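Local coordinates for protein fructose-2,6-bisphosphatase TIGAR B (Danio rerio, PDB 3E9D) that probably hydrolyses fructose 2,6-bisphosphate to fructose 6-phosphate and phosphate, and fructose 1,6-bisphosphate as well, so restraining glycolysis, at residues 180-184 against 185-189; 58-61 against 62-66; 127-130 against 131-135; 38-41 against 42-46; 166-169 against 170-174. All coordinates share one frame; numbering follows the deposited sequence.

Interaction 1: 180-184 against 185-189; sequences MVSHG and AFIRI. With PO4 (phosphate ion), chain C.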
loop_
_atom_site.group_PDB
_atom_site.type_symbol
_atom_site.label_atom_id
_atom_site.label_comp_id
_atom_site.label_asym_id
_atom_site.label_seq_id
_atom_site.Cartn_x
_atom_site.Cartn_y
_atom_site.Cartn_z
ATOM N N MET A 180 -0.725 -6.031 -0.039
ATOM C CA MET A 180 -1.472 -5.072 -0.834
ATOM C C MET A 180 -0.480 -4.536 -1.857
ATOM O O MET A 180 0.592 -4.072 -1.484
ATOM C CB MET A 180 -2.032 -3.951 0.066
ATOM C CG MET A 180 -2.618 -2.724 -0.663
ATOM S SD MET A 180 -3.040 -1.365 0.506
ATOM C CE MET A 180 -2.642 0.030 -0.536
ATOM N N VAL A 181 -0.831 -4.602 -3.143
ATOM C CA VAL A 181 0.055 -4.087 -4.201
ATOM C C VAL A 181 -0.686 -2.977 -4.943
ATOM O O VAL A 181 -1.774 -3.199 -5.466
ATOM C CB VAL A 181 0.588 -5.209 -5.145
ATOM C CG1 VAL A 181 1.569 -4.634 -6.191
ATOM C CG2 VAL A 181 1.315 -6.284 -4.315
ATOM N N SER A 182 -0.089 -1.789 -4.973
ATOM C CA SER A 182 -0.770 -0.593 -5.437
ATOM C C SER A 182 0.200 0.430 -6.071
ATOM O O SER A 182 1.214 0.061 -6.686
ATOM C CB SER A 182 -1.589 0.029 -4.271
ATOM O OG SER A 182 -2.450 1.085 -4.706
ATOM N N HIS A 183 -0.128 1.708 -5.915
ATOM C CA HIS A 183 0.469 2.766 -6.702
ATOM C C HIS A 183 0.936 3.921 -5.806
ATOM O O HIS A 183 0.411 4.098 -4.706
ATOM C CB HIS A 183 -0.557 3.256 -7.718
ATOM C CG HIS A 183 -1.081 2.165 -8.591
ATOM N ND1 HIS A 183 -0.495 1.836 -9.790
ATOM C CD2 HIS A 183 -2.108 1.300 -8.419
ATOM C CE1 HIS A 183 -1.145 0.818 -10.328
ATOM N NE2 HIS A 183 -2.131 0.478 -9.514
ATOM N N GLY A 184 1.896 4.700 -6.300
ATOM C CA GLY A 184 2.615 5.663 -5.488
ATOM C C GLY A 184 1.750 6.739 -4.863
ATOM O O GLY A 184 1.805 6.949 -3.656
ATOM N N ALA A 185 0.956 7.426 -5.677
ATOM C CA ALA A 185 0.124 8.504 -5.156
ATOM C C ALA A 185 -0.930 7.948 -4.205
ATOM O O ALA A 185 -1.114 8.473 -3.105
ATOM C CB ALA A 185 -0.502 9.326 -6.274
ATOM N N PHE A 186 -1.592 6.862 -4.613
ATOM C CA PHE A 186 -2.566 6.196 -3.729
ATOM C C PHE A 186 -1.977 5.777 -2.369
ATOM O O PHE A 186 -2.584 6.027 -1.310
ATOM C CB PHE A 186 -3.150 4.964 -4.416
ATOM C CG PHE A 186 -4.204 4.275 -3.606
ATOM C CD1 PHE A 186 -5.537 4.670 -3.705
ATOM C CD2 PHE A 186 -3.867 3.217 -2.746
ATOM C CE1 PHE A 186 -6.536 4.016 -2.955
ATOM C CE2 PHE A 186 -4.850 2.577 -1.992
ATOM C CZ PHE A 186 -6.189 2.974 -2.102
ATOM N N ILE A 187 -0.811 5.130 -2.399
ATOM C CA ILE A 187 -0.163 4.668 -1.183
ATOM C C ILE A 187 0.229 5.844 -0.293
ATOM O O ILE A 187 0.066 5.778 0.922
ATOM C CB ILE A 187 1.084 3.734 -1.485
ATOM C CG1 ILE A 187 0.616 2.359 -2.009
ATOM C CG2 ILE A 187 1.955 3.566 -0.253
ATOM C CD1 ILE A 187 1.719 1.565 -2.788
ATOM N N ARG A 188 0.743 6.916 -0.899
ATOM C CA ARG A 188 1.145 8.084 -0.130
ATOM C C ARG A 188 -0.044 8.672 0.604
ATOM O O ARG A 188 0.040 8.961 1.801
ATOM C CB ARG A 188 1.775 9.157 -1.022
ATOM C CG ARG A 188 2.630 10.134 -0.215
ATOM C CD ARG A 188 3.450 11.027 -1.150
ATOM N NE ARG A 188 4.380 11.860 -0.387
ATOM C CZ ARG A 188 5.083 12.865 -0.907
ATOM N NH1 ARG A 188 4.949 13.165 -2.194
ATOM N NH2 ARG A 188 5.911 13.573 -0.136
ATOM N N ILE A 189 -1.147 8.834 -0.125
ATOM C CA ILE A 189 -2.374 9.351 0.461
ATOM C C ILE A 189 -2.883 8.419 1.572
ATOM O O ILE A 189 -3.309 8.886 2.638
ATOM C CB ILE A 189 -3.438 9.649 -0.637
ATOM C CG1 ILE A 189 -2.963 10.855 -1.474
ATOM C CG2 ILE A 189 -4.832 9.932 -0.004
ATOM C CD1 ILE A 189 -3.616 10.970 -2.890
HETATM P P PO4 C . 2.183 4.796 -10.297
HETATM O O1 PO4 C . 1.083 3.951 -10.888
HETATM O O2 PO4 C . 2.635 4.300 -8.943
HETATM O O3 PO4 C . 3.397 4.785 -11.198
HETATM O O4 PO4 C . 1.724 6.234 -10.190
#
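Strand 180-182 runs into His183, the N-cap residue, and the chain turns at once into the helix of 185-189, the two short axes making 124°. The first turn is closed from His183 O, which accepts from Ile187 N at 2.8 Å, and from Gly184 O, which takes Arg188 N. Ile187 packs against this junction: its CG1 lies 3.2 Å from His183 O, and CG1 and CD1 also meet Ser182 CB. Met180 CE comes in the ring plane to the edge of Phe186, 3.7 Å from CE2; the Met180 chain is extended as far as SD and bends only there (chi3 145°), which brings the methyl to the ring. Ser182 OG, 3.2 Å from Phe186 CD2, is hydrogen-bonded to Leu87 O.

A phosphate sits at the helix start. Gly184 N points almost straight at its O2 (2.8 Å, 174°), while the His183 ring meets O1 with its edge through ND1, its NE2 hydrogen-bonded to Ser57 OG. His183, the probable transition-state stabiliser, packs beside His11, the phosphohistidine residue. Strand 2-10 borders Met180 and Ile187, helix 60-71 touches Val181 and His183, and helix 125-146 covers Phe186 and Ile189.

Interaction 2: 58-61 against 62-66; sequences NLQR and AIQTA. With PO4 (phosphate ion), chain C.
Gln60 and Gln64, one helical turn apart, lie across each other at a slant with their amide planes 32° apart. The touch is made by Gln64 OE1 against Gln60 CG at 3.5 Å, and OE1 takes its hydrogen bond from Leu31 N. On another side of the turn Ile63 reaches back along the chain, its CD1 3.4 Å from Asn58 O, just ahead of the N-cap residue Leu59. Leu59 O accepts a straight bond from Ile63 N (3.0 Å) and a weak one from Ala62 N, beginning helix 60-71 of the beta-alpha-beta unit between strands 53-56 and 81-83.

Arg61 is directed differently. Its CG sits between the backbone N and the carbonyl carbon (chi1 58°), and the chain then runs extended to NE, carrying the guanidinium to the phosphate. NE and NH2 both give a hydrogen bond to the same oxygen, O1, each at 2.9 Å, with O1 at the edge of the group and in its plane. Meanwhile Arg61 O receives Thr65 OG1 at 2.8 Å as well as a weak bond from Thr65 N, and that hydroxyl is also the acceptor for Gly12 N.

The two N-H donors converging on O1 keep that edge of the guanidinium turned to the anion, and Gly24 O takes a further bond from NH2. With His183 and Arg10 on the same phosphate, this site is consistent with a pocket built to offset the negative charge of a phosphoryl group.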
loop_
_atom_site.group_PDB
_atom_site.type_symbol
_atom_site.label_atom_id
_atom_site.label_comp_id
_atom_site.label_asym_id
_atom_site.label_seq_id
_atom_site.Cartn_x
_atom_site.Cartn_y
_atom_site.Cartn_z
ATOM N N ASN A 58 -6.518 -3.323 -10.109
ATOM C CA ASN A 58 -6.900 -3.844 -11.413
ATOM C C ASN A 58 -5.894 -3.506 -12.535
ATOM O O ASN A 58 -6.088 -3.934 -13.667
ATOM C CB ASN A 58 -8.275 -3.228 -11.788
ATOM C CG ASN A 58 -8.224 -1.703 -11.829
ATOM O OD1 ASN A 58 -7.905 -1.067 -10.834
ATOM N ND2 ASN A 58 -8.516 -1.112 -12.990
ATOM N N LEU A 59 -4.854 -2.719 -12.242
ATOM C CA LEU A 59 -3.929 -2.219 -13.279
ATOM C C LEU A 59 -2.766 -3.192 -13.518
ATOM O O LEU A 59 -2.231 -3.752 -12.576
ATOM C CB LEU A 59 -3.416 -0.805 -12.928
ATOM C CG LEU A 59 -4.531 0.263 -12.825
ATOM C CD1 LEU A 59 -4.013 1.583 -12.216
ATOM C CD2 LEU A 59 -5.163 0.491 -14.187
ATOM N N GLN A 60 -2.428 -3.401 -14.792
ATOM C CA GLN A 60 -1.475 -4.437 -15.202
ATOM C C GLN A 60 -0.138 -4.347 -14.451
ATOM O O GLN A 60 0.373 -5.370 -13.982
ATOM C CB GLN A 60 -1.238 -4.389 -16.720
ATOM C CG GLN A 60 -0.176 -5.373 -17.187
ATOM C CD GLN A 60 0.054 -5.388 -18.689
ATOM O OE1 GLN A 60 -0.142 -4.384 -19.391
ATOM N NE2 GLN A 60 0.491 -6.537 -19.191
ATOM N N ARG A 61 0.416 -3.137 -14.326
ATOM C CA ARG A 61 1.726 -2.964 -13.672
ATOM C C ARG A 61 1.730 -3.518 -12.240
ATOM O O ARG A 61 2.736 -4.064 -11.786
ATOM C CB ARG A 61 2.207 -1.497 -13.713
ATOM C CG ARG A 61 1.264 -0.452 -13.070
ATOM C CD ARG A 61 1.580 0.943 -13.635
ATOM N NE ARG A 61 0.817 2.032 -13.015
ATOM C CZ ARG A 61 -0.350 2.492 -13.474
ATOM N NH1 ARG A 61 -0.902 1.945 -14.550
ATOM N NH2 ARG A 61 -0.958 3.508 -12.866
ATOM N N ALA A 62 0.597 -3.370 -11.550
ATOM C CA ALA A 62 0.424 -3.847 -10.171
ATOM C C ALA A 62 0.169 -5.361 -10.126
ATOM O O ALA A 62 0.791 -6.104 -9.326
ATOM C CB ALA A 62 -0.736 -3.069 -9.481
ATOM N N ILE A 63 -0.742 -5.826 -10.990
ATOM C CA ILE A 63 -0.984 -7.266 -11.127
ATOM C C ILE A 63 0.306 -8.064 -11.404
ATOM O O ILE A 63 0.550 -9.088 -10.766
ATOM C CB ILE A 63 -2.036 -7.576 -12.220
ATOM C CG1 ILE A 63 -3.391 -6.966 -11.799
ATOM C CG2 ILE A 63 -2.143 -9.118 -12.454
ATOM C CD1 ILE A 63 -4.379 -6.812 -12.915
ATOM N N GLN A 64 1.114 -7.597 -12.353
ATOM C CA GLN A 64 2.395 -8.263 -12.666
ATOM C C GLN A 64 3.354 -8.316 -11.475
ATOM O O GLN A 64 4.030 -9.316 -11.260
ATOM C CB GLN A 64 3.088 -7.549 -13.809
ATOM C CG GLN A 64 2.418 -7.703 -15.140
ATOM C CD GLN A 64 3.174 -6.940 -16.196
ATOM O OE1 GLN A 64 3.142 -5.711 -16.236
ATOM N NE2 GLN A 64 3.891 -7.670 -17.049
ATOM N N THR A 65 3.409 -7.224 -10.715
ATOM C CA THR A 65 4.256 -7.140 -9.539
ATOM C C THR A 65 3.786 -8.134 -8.490
ATOM O O THR A 65 4.591 -8.905 -7.938
ATOM C CB THR A 65 4.274 -5.702 -8.971
ATOM O OG1 THR A 65 4.787 -4.824 -9.976
ATOM C CG2 THR A 65 5.157 -5.601 -7.690
ATOM N N ALA A 66 2.472 -8.159 -8.253
ATOM C CA ALA A 66 1.903 -9.115 -7.305
ATOM C C ALA A 66 2.173 -10.559 -7.742
ATOM O O ALA A 66 2.499 -11.418 -6.905
ATOM C CB ALA A 66 0.416 -8.873 -7.127
HETATM P P PO4 C . 2.183 4.796 -10.297
HETATM O O1 PO4 C . 1.083 3.951 -10.888
HETATM O O2 PO4 C . 2.635 4.300 -8.943
HETATM O O3 PO4 C . 3.397 4.785 -11.198
HETATM O O4 PO4 C . 1.724 6.234 -10.190
#

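Interaction 3: 127-130 against 131-135; sequences QVKT and RFKMF
The guanidinium of Arg131 meets Val128 and Gln127 O at a slant, neither squarely over its face nor at its rim. NH2 stands 4.1 Å from both Val128 CG1 and CG2, so both methyls meet the nitrogen from the same side. The Arg131 chain folds at chi3 (-77°), which turns the guanidinium across the helix surface toward Val128; its charge is met by a salt bridge from NE to Glu123, and NH1 gives a hydrogen bond to Arg88 O. The Phe132 ring leads away, and the CB of Phe132 is what touches this turn, 3.6 Å from Lys129 O.

All of this lies on helix 125-146, one of the helices packed about the central sheet of the histidine phosphatase fold. Its regular i to i+4 bonds include Phe132 N to Val128 O and Lys133 N to Lys129 O. Val128 and Arg131 face helix 184-197 through Phe186.

Towards solvent, Lys129 and Lys133 run past each other at an angle, Lys129 CD 3.7 Å from Lys133 CE. Their charged ends stay 5.7 Å apart, NZ to NZ, and Lys129 NZ has its own salt bridge to Asp197. One water bonds to Lys133 NZ at 2.9 Å and donates to Thr130 OG1, a hydroxyl also bonded to Glu126 O. Further along the turn, Met134 SD lies 4.2 Å from Thr130 CG2.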
loop_
_atom_site.group_PDB
_atom_site.type_symbol
_atom_site.label_atom_id
_atom_site.label_comp_id
_atom_site.label_asym_id
_atom_site.label_seq_id
_atom_site.Cartn_x
_atom_site.Cartn_y
_atom_site.Cartn_z
ATOM N N GLN A 127 -11.085 12.336 -2.766
ATOM C CA GLN A 127 -11.651 11.231 -3.536
ATOM C C GLN A 127 -10.763 9.983 -3.455
ATOM O O GLN A 127 -11.250 8.887 -3.248
ATOM C CB GLN A 127 -11.863 11.647 -5.001
ATOM C CG GLN A 127 -13.079 12.546 -5.202
ATOM C CD GLN A 127 -13.237 13.003 -6.658
ATOM O OE1 GLN A 127 -12.298 13.508 -7.274
ATOM N NE2 GLN A 127 -14.434 12.817 -7.204
ATOM N N VAL A 128 -9.459 10.154 -3.613
ATOM C CA VAL A 128 -8.533 9.031 -3.430
ATOM C C VAL A 128 -8.618 8.466 -2.001
ATOM O O VAL A 128 -8.682 7.251 -1.803
ATOM C CB VAL A 128 -7.073 9.413 -3.790
ATOM C CG1 VAL A 128 -6.147 8.192 -3.612
ATOM C CG2 VAL A 128 -6.994 9.934 -5.197
ATOM N N LYS A 129 -8.620 9.345 -1.003
ATOM C CA LYS A 129 -8.701 8.907 0.393
ATOM C C LYS A 129 -10.002 8.154 0.710
ATOM O O LYS A 129 -9.989 7.148 1.440
ATOM C CB LYS A 129 -8.536 10.098 1.339
ATOM C CG LYS A 129 -8.416 9.698 2.813
ATOM C CD LYS A 129 -8.582 10.915 3.747
ATOM C CE LYS A 129 -7.419 11.876 3.629
ATOM N NZ LYS A 129 -7.495 12.975 4.659
ATOM N N THR A 130 -11.124 8.651 0.175
ATOM C CA THR A 130 -12.391 7.935 0.284
ATOM C C THR A 130 -12.294 6.500 -0.263
ATOM O O THR A 130 -12.813 5.573 0.353
ATOM C CB THR A 130 -13.524 8.729 -0.405
ATOM O OG1 THR A 130 -13.697 9.965 0.307
ATOM C CG2 THR A 130 -14.839 7.952 -0.424
ATOM N N ARG A 131 -11.612 6.320 -1.397
ATOM C CA ARG A 131 -11.384 4.969 -1.942
ATOM C C ARG A 131 -10.607 4.059 -0.982
ATOM O O ARG A 131 -10.972 2.888 -0.783
ATOM C CB ARG A 131 -10.667 5.030 -3.300
ATOM C CG ARG A 131 -11.559 5.554 -4.432
ATOM C CD ARG A 131 -11.003 5.143 -5.790
ATOM N NE ARG A 131 -9.844 5.929 -6.252
ATOM C CZ ARG A 131 -8.600 5.461 -6.350
ATOM N NH1 ARG A 131 -8.305 4.214 -5.977
ATOM N NH2 ARG A 131 -7.646 6.231 -6.848
ATOM N N PHE A 132 -9.542 4.597 -0.388
ATOM C CA PHE A 132 -8.785 3.849 0.618
ATOM C C PHE A 132 -9.644 3.507 1.844
ATOM O O PHE A 132 -9.581 2.379 2.341
ATOM C CB PHE A 132 -7.505 4.573 1.040
ATOM C CG PHE A 132 -6.678 3.796 2.045
ATOM C CD1 PHE A 132 -6.141 2.554 1.709
ATOM C CD2 PHE A 132 -6.443 4.306 3.318
ATOM C CE1 PHE A 132 -5.381 1.821 2.620
ATOM C CE2 PHE A 132 -5.663 3.602 4.243
ATOM C CZ PHE A 132 -5.129 2.355 3.897
ATOM N N LYS A 133 -10.447 4.466 2.306
ATOM C CA LYS A 133 -11.379 4.230 3.428
ATOM C C LYS A 133 -12.358 3.100 3.110
ATOM O O LYS A 133 -12.653 2.261 3.972
ATOM C CB LYS A 133 -12.169 5.494 3.787
ATOM C CG LYS A 133 -11.366 6.596 4.500
ATOM C CD LYS A 133 -12.298 7.759 4.860
ATOM C CE LYS A 133 -11.553 9.070 5.023
ATOM N NZ LYS A 133 -12.511 10.247 4.935
ATOM N N MET A 134 -12.863 3.082 1.874
ATOM C CA MET A 134 -13.756 2.009 1.423
ATOM C C MET A 134 -13.011 0.678 1.347
ATOM O O MET A 134 -13.545 -0.383 1.707
ATOM C CB MET A 134 -14.382 2.342 0.065
ATOM C CG MET A 134 -15.340 3.541 0.096
ATOM S SD MET A 134 -15.778 4.070 -1.603
ATOM C CE MET A 134 -16.569 2.571 -2.238
ATOM N N PHE A 135 -11.774 0.741 0.879
ATOM C CA PHE A 135 -10.940 -0.448 0.839
ATOM C C PHE A 135 -10.714 -1.005 2.243
ATOM O O PHE A 135 -10.815 -2.217 2.452
ATOM C CB PHE A 135 -9.575 -0.199 0.150
ATOM C CG PHE A 135 -8.631 -1.379 0.287
ATOM C CD1 PHE A 135 -8.819 -2.524 -0.484
ATOM C CD2 PHE A 135 -7.603 -1.369 1.224
ATOM C CE1 PHE A 135 -7.971 -3.648 -0.340
ATOM C CE2 PHE A 135 -6.756 -2.484 1.364
ATOM C CZ PHE A 135 -6.962 -3.625 0.571
HETATM O O HOH W 1 -10.706 13.093 5.468
HETATM O O HOH W 2 -12.070 11.197 2.253
HETATM O O HOH W 3 -15.038 9.428 2.787
#

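Interaction 4: 38-41 against 42-46; sequences QAAA and AGRYL
Arg44 folds back over the preceding turn of its helix and lays one face of its guanidinium on Ala40 and Ala41. Ala40 O and Ala41 CA both lie on that face, about 3.6 and 3.5 Å above the plane and displaced toward its rim, while NH1 reaches Ala40 CB at 3.7 Å and NH2 a similar distance from Ala41 CB. The bend at chi3 (-65°) is what returns the group to the helix instead of letting it run outward. This is the solvent side of the contact: Arg44 is exposed, and its guanidinium makes no hydrogen bond to the alanines.

The inner side is closely packed. Ala39, Ala42 and Gly43 are buried, and helix 33-45 packs on helix 60-71 through Ala39 and Ala40, which both touch Ile68. Gly43 N bonds to Ala39 O at 2.8 Å, and Ala42 N to Gln38 O in the same i to i+4 pattern. Tyr45 N bonds to Ala41 O, with the CB of Tyr45 3.4 Å from that oxygen; its ring leads away, and its hydroxyl bonds to Arg246.

Chemically, then, the helix has an inner side of small apolar groups and an outer side where a cation rests over a peptide carbonyl, with the same backbone bonds running through both. The carbonyl's partial negative charge probably steadies the guanidinium a little, though Ala40 O accepts its hydrogen bond from Arg44 N at 2.8 Å, not from the guanidinium.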
loop_
_atom_site.group_PDB
_atom_site.type_symbol
_atom_site.label_atom_id
_atom_site.label_comp_id
_atom_site.label_asym_id
_atom_site.label_seq_id
_atom_site.Cartn_x
_atom_site.Cartn_y
_atom_site.Cartn_z
ATOM N N GLN A 38 12.925 -5.426 -10.317
ATOM C CA GLN A 38 12.625 -4.896 -8.987
ATOM C C GLN A 38 11.590 -5.778 -8.289
ATOM O O GLN A 38 11.710 -6.036 -7.094
ATOM C CB GLN A 38 12.131 -3.455 -9.047
ATOM C CG GLN A 38 13.130 -2.459 -9.631
ATOM C CD GLN A 38 12.470 -1.101 -9.835
ATOM O OE1 GLN A 38 11.268 -1.017 -10.095
ATOM N NE2 GLN A 38 13.244 -0.044 -9.705
ATOM N N ALA A 39 10.601 -6.254 -9.053
ATOM C CA ALA A 39 9.526 -7.115 -8.524
ATOM C C ALA A 39 10.082 -8.437 -8.031
ATOM O O ALA A 39 9.672 -8.933 -6.983
ATOM C CB ALA A 39 8.432 -7.354 -9.579
ATOM N N ALA A 40 11.015 -9.012 -8.791
ATOM C CA ALA A 40 11.665 -10.267 -8.401
ATOM C C ALA A 40 12.488 -10.110 -7.113
ATOM O O ALA A 40 12.471 -10.994 -6.232
ATOM C CB ALA A 40 12.529 -10.801 -9.552
ATOM N N ALA A 41 13.173 -8.974 -6.994
ATOM C CA ALA A 41 13.954 -8.655 -5.803
ATOM C C ALA A 41 13.048 -8.479 -4.587
ATOM O O ALA A 41 13.390 -8.935 -3.492
ATOM C CB ALA A 41 14.838 -7.379 -6.028
ATOM N N ALA A 42 11.892 -7.836 -4.776
ATOM C CA ALA A 42 10.918 -7.719 -3.686
ATOM C C ALA A 42 10.349 -9.100 -3.359
ATOM O O ALA A 42 10.126 -9.406 -2.195
ATOM C CB ALA A 42 9.774 -6.721 -4.032
ATOM N N GLY A 43 10.129 -9.928 -4.374
ATOM C CA GLY A 43 9.599 -11.284 -4.146
ATOM C C GLY A 43 10.557 -12.159 -3.349
ATOM O O GLY A 43 10.147 -12.869 -2.415
ATOM N N ARG A 44 11.835 -12.121 -3.731
ATOM C CA ARG A 44 12.906 -12.763 -2.948
ATOM C C ARG A 44 12.992 -12.225 -1.501
ATOM O O ARG A 44 13.166 -12.979 -0.566
ATOM C CB ARG A 44 14.247 -12.567 -3.646
ATOM C CG ARG A 44 14.372 -13.384 -4.925
ATOM C CD ARG A 44 15.835 -13.444 -5.402
ATOM N NE ARG A 44 16.330 -12.120 -5.794
ATOM C CZ ARG A 44 16.168 -11.576 -6.993
ATOM N NH1 ARG A 44 15.514 -12.216 -7.960
ATOM N NH2 ARG A 44 16.686 -10.384 -7.231
ATOM N N TYR A 45 12.853 -10.916 -1.332
ATOM C CA TYR A 45 12.910 -10.315 0.004
ATOM C C TYR A 45 11.776 -10.815 0.914
ATOM O O TYR A 45 12.001 -11.094 2.090
ATOM C CB TYR A 45 12.929 -8.798 -0.119
ATOM C CG TYR A 45 13.041 -8.049 1.191
ATOM C CD1 TYR A 45 14.272 -7.921 1.837
ATOM C CD2 TYR A 45 11.913 -7.430 1.765
ATOM C CE1 TYR A 45 14.378 -7.243 3.044
ATOM C CE2 TYR A 45 12.009 -6.741 2.968
ATOM C CZ TYR A 45 13.245 -6.653 3.597
ATOM O OH TYR A 45 13.360 -5.951 4.765
ATOM N N LEU A 46 10.585 -10.992 0.341
ATOM C CA LEU A 46 9.400 -11.383 1.098
ATOM C C LEU A 46 9.108 -12.891 1.057
ATOM O O LEU A 46 8.048 -13.319 1.511
ATOM C CB LEU A 46 8.178 -10.613 0.563
ATOM C CG LEU A 46 8.238 -9.080 0.583
ATOM C CD1 LEU A 46 7.074 -8.476 -0.255
ATOM C CD2 LEU A 46 8.284 -8.564 2.046
#

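Interaction 5: 166-169 against 170-174; sequences LADD and GAQNV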
loop_
_atom_site.group_PDB
_atom_site.type_symbol
_atom_site.label_atom_id
_atom_site.label_comp_id
_atom_site.label_asym_id
_atom_site.label_seq_id
_atom_site.Cartn_x
_atom_site.Cartn_y
_atom_site.Cartn_z
ATOM N N LEU A 166 14.766 -6.517 9.069
ATOM C CA LEU A 166 14.537 -7.758 8.331
ATOM C C LEU A 166 13.119 -7.786 7.755
ATOM O O LEU A 166 12.256 -7.030 8.191
ATOM C CB LEU A 166 14.754 -8.983 9.226
ATOM C CG LEU A 166 16.080 -9.059 9.991
ATOM C CD1 LEU A 166 16.108 -10.293 10.886
ATOM C CD2 LEU A 166 17.273 -9.019 9.029
ATOM N N ALA A 167 12.898 -8.669 6.783
ATOM C CA ALA A 167 11.622 -8.740 6.066
ATOM C C ALA A 167 10.422 -9.034 6.975
ATOM O O ALA A 167 9.323 -8.619 6.667
ATOM C CB ALA A 167 11.697 -9.739 4.910
ATOM N N ASP A 168 10.645 -9.743 8.081
ATOM C CA ASP A 168 9.553 -10.057 9.007
ATOM C C ASP A 168 9.358 -9.051 10.160
ATOM O O ASP A 168 8.576 -9.328 11.073
ATOM C CB ASP A 168 9.654 -11.509 9.541
ATOM C CG ASP A 168 10.881 -11.746 10.431
ATOM O OD1 ASP A 168 11.826 -10.913 10.454
ATOM O OD2 ASP A 168 10.899 -12.791 11.126
ATOM N N ASP A 169 10.038 -7.900 10.114
ATOM C CA ASP A 169 9.884 -6.885 11.173
ATOM C C ASP A 169 8.412 -6.639 11.532
ATOM O O ASP A 169 7.572 -6.383 10.659
ATOM C CB ASP A 169 10.533 -5.545 10.798
ATOM C CG ASP A 169 12.072 -5.575 10.847
ATOM O OD1 ASP A 169 12.679 -6.529 11.396
ATOM O OD2 ASP A 169 12.676 -4.634 10.304
ATOM N N GLY A 170 8.112 -6.723 12.825
ATOM C CA GLY A 170 6.784 -6.397 13.346
ATOM C C GLY A 170 5.742 -7.470 13.111
ATOM O O GLY A 170 4.599 -7.337 13.554
ATOM N N ALA A 171 6.116 -8.538 12.414
ATOM C CA ALA A 171 5.144 -9.579 12.074
ATOM C C ALA A 171 5.570 -10.960 12.569
ATOM O O ALA A 171 4.939 -11.967 12.233
ATOM C CB ALA A 171 4.861 -9.590 10.561
ATOM N N GLN A 172 6.603 -10.999 13.405
ATOM C CA GLN A 172 7.191 -12.264 13.850
ATOM C C GLN A 172 6.150 -13.214 14.469
ATOM O O GLN A 172 6.148 -14.399 14.173
ATOM C CB GLN A 172 8.364 -12.042 14.820
ATOM C CG GLN A 172 9.563 -11.294 14.221
ATOM C CD GLN A 172 9.511 -9.791 14.472
ATOM O OE1 GLN A 172 8.451 -9.229 14.770
ATOM N NE2 GLN A 172 10.659 -9.129 14.336
ATOM N N ASN A 173 5.257 -12.691 15.297
ATOM C CA ASN A 173 4.176 -13.518 15.837
ATOM C C ASN A 173 2.791 -13.041 15.385
ATOM O O ASN A 173 1.822 -13.062 16.135
ATOM C CB ASN A 173 4.312 -13.626 17.361
ATOM C CG ASN A 173 5.676 -14.188 17.771
ATOM O OD1 ASN A 173 5.973 -15.372 17.545
ATOM N ND2 ASN A 173 6.531 -13.327 18.336
ATOM N N VAL A 174 2.709 -12.605 14.130
ATOM C CA VAL A 174 1.432 -12.190 13.553
ATOM C C VAL A 174 1.179 -13.082 12.328
ATOM O O VAL A 174 1.600 -12.752 11.226
ATOM C CB VAL A 174 1.433 -10.679 13.208
ATOM C CG1 VAL A 174 0.075 -10.228 12.674
ATOM C CG2 VAL A 174 1.829 -9.840 14.438
HETATM O O HOH W 4 12.607 -9.044 12.370
#
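Successive beta turns meet here, in the loop between helix 125-146 and strand 177-182, away from the catalytic residues. A type I turn from Leu166 to Asp169 passes into a type II turn from Asp168 to Ala171, and another type I turn runs from Ala171 to Val174. The middle turn is closed by Ala171 N bonding to Asp168 O at 2.9 Å; Gly170 takes its third position with a phi of 77°, a region glycine enters easily.

Asp168 and Gln172 cross at about a right angle, their carboxylate and amide planes 56° apart. The touch is between Asp168 OD2 and Gln172 CG, 3.7 Å apart. Gln172 bends sharply at chi2 (94°), which carries its amide back over the turn, and its NE2 bonds to Val162 O. Asp169 binds back to the first turn: OD1 accepts Leu166 N at 3.1 Å from above the carboxylate plane, and OD2 forms a salt bridge with Arg246 of strand 233-246. Ala171 and Val174 rest on strand 2-10.

One water joins the three polar side chains, donating to Asp168 OD1 (2.8 Å) and to Asp169 OD1 (2.7 Å) and accepting a weak bond from Gln172 NE2.

Interactions 1 and 2 share the phosphate and touch directly, His183 against Leu59, Arg61 and Ala62; interaction 1 is buried and interaction 2 partly so, and together they form the anion-binding part of the set. Interaction 3 backs interaction 1 from another side, Val128 and Arg131 packing on Phe186, but its outer side carries lysines and water. Interaction 4 meets interaction 2 lightly, through Thr65 and Ala39, and lies across the chain's centre from interaction 3, about 27 Å between centres. Interaction 5, farther out in a loop, touches interaction 4 at Tyr45, and both use Arg246. Thus the chemistry passes from charged donors around an anion, through helix packing, to turns tied by carboxylates and water.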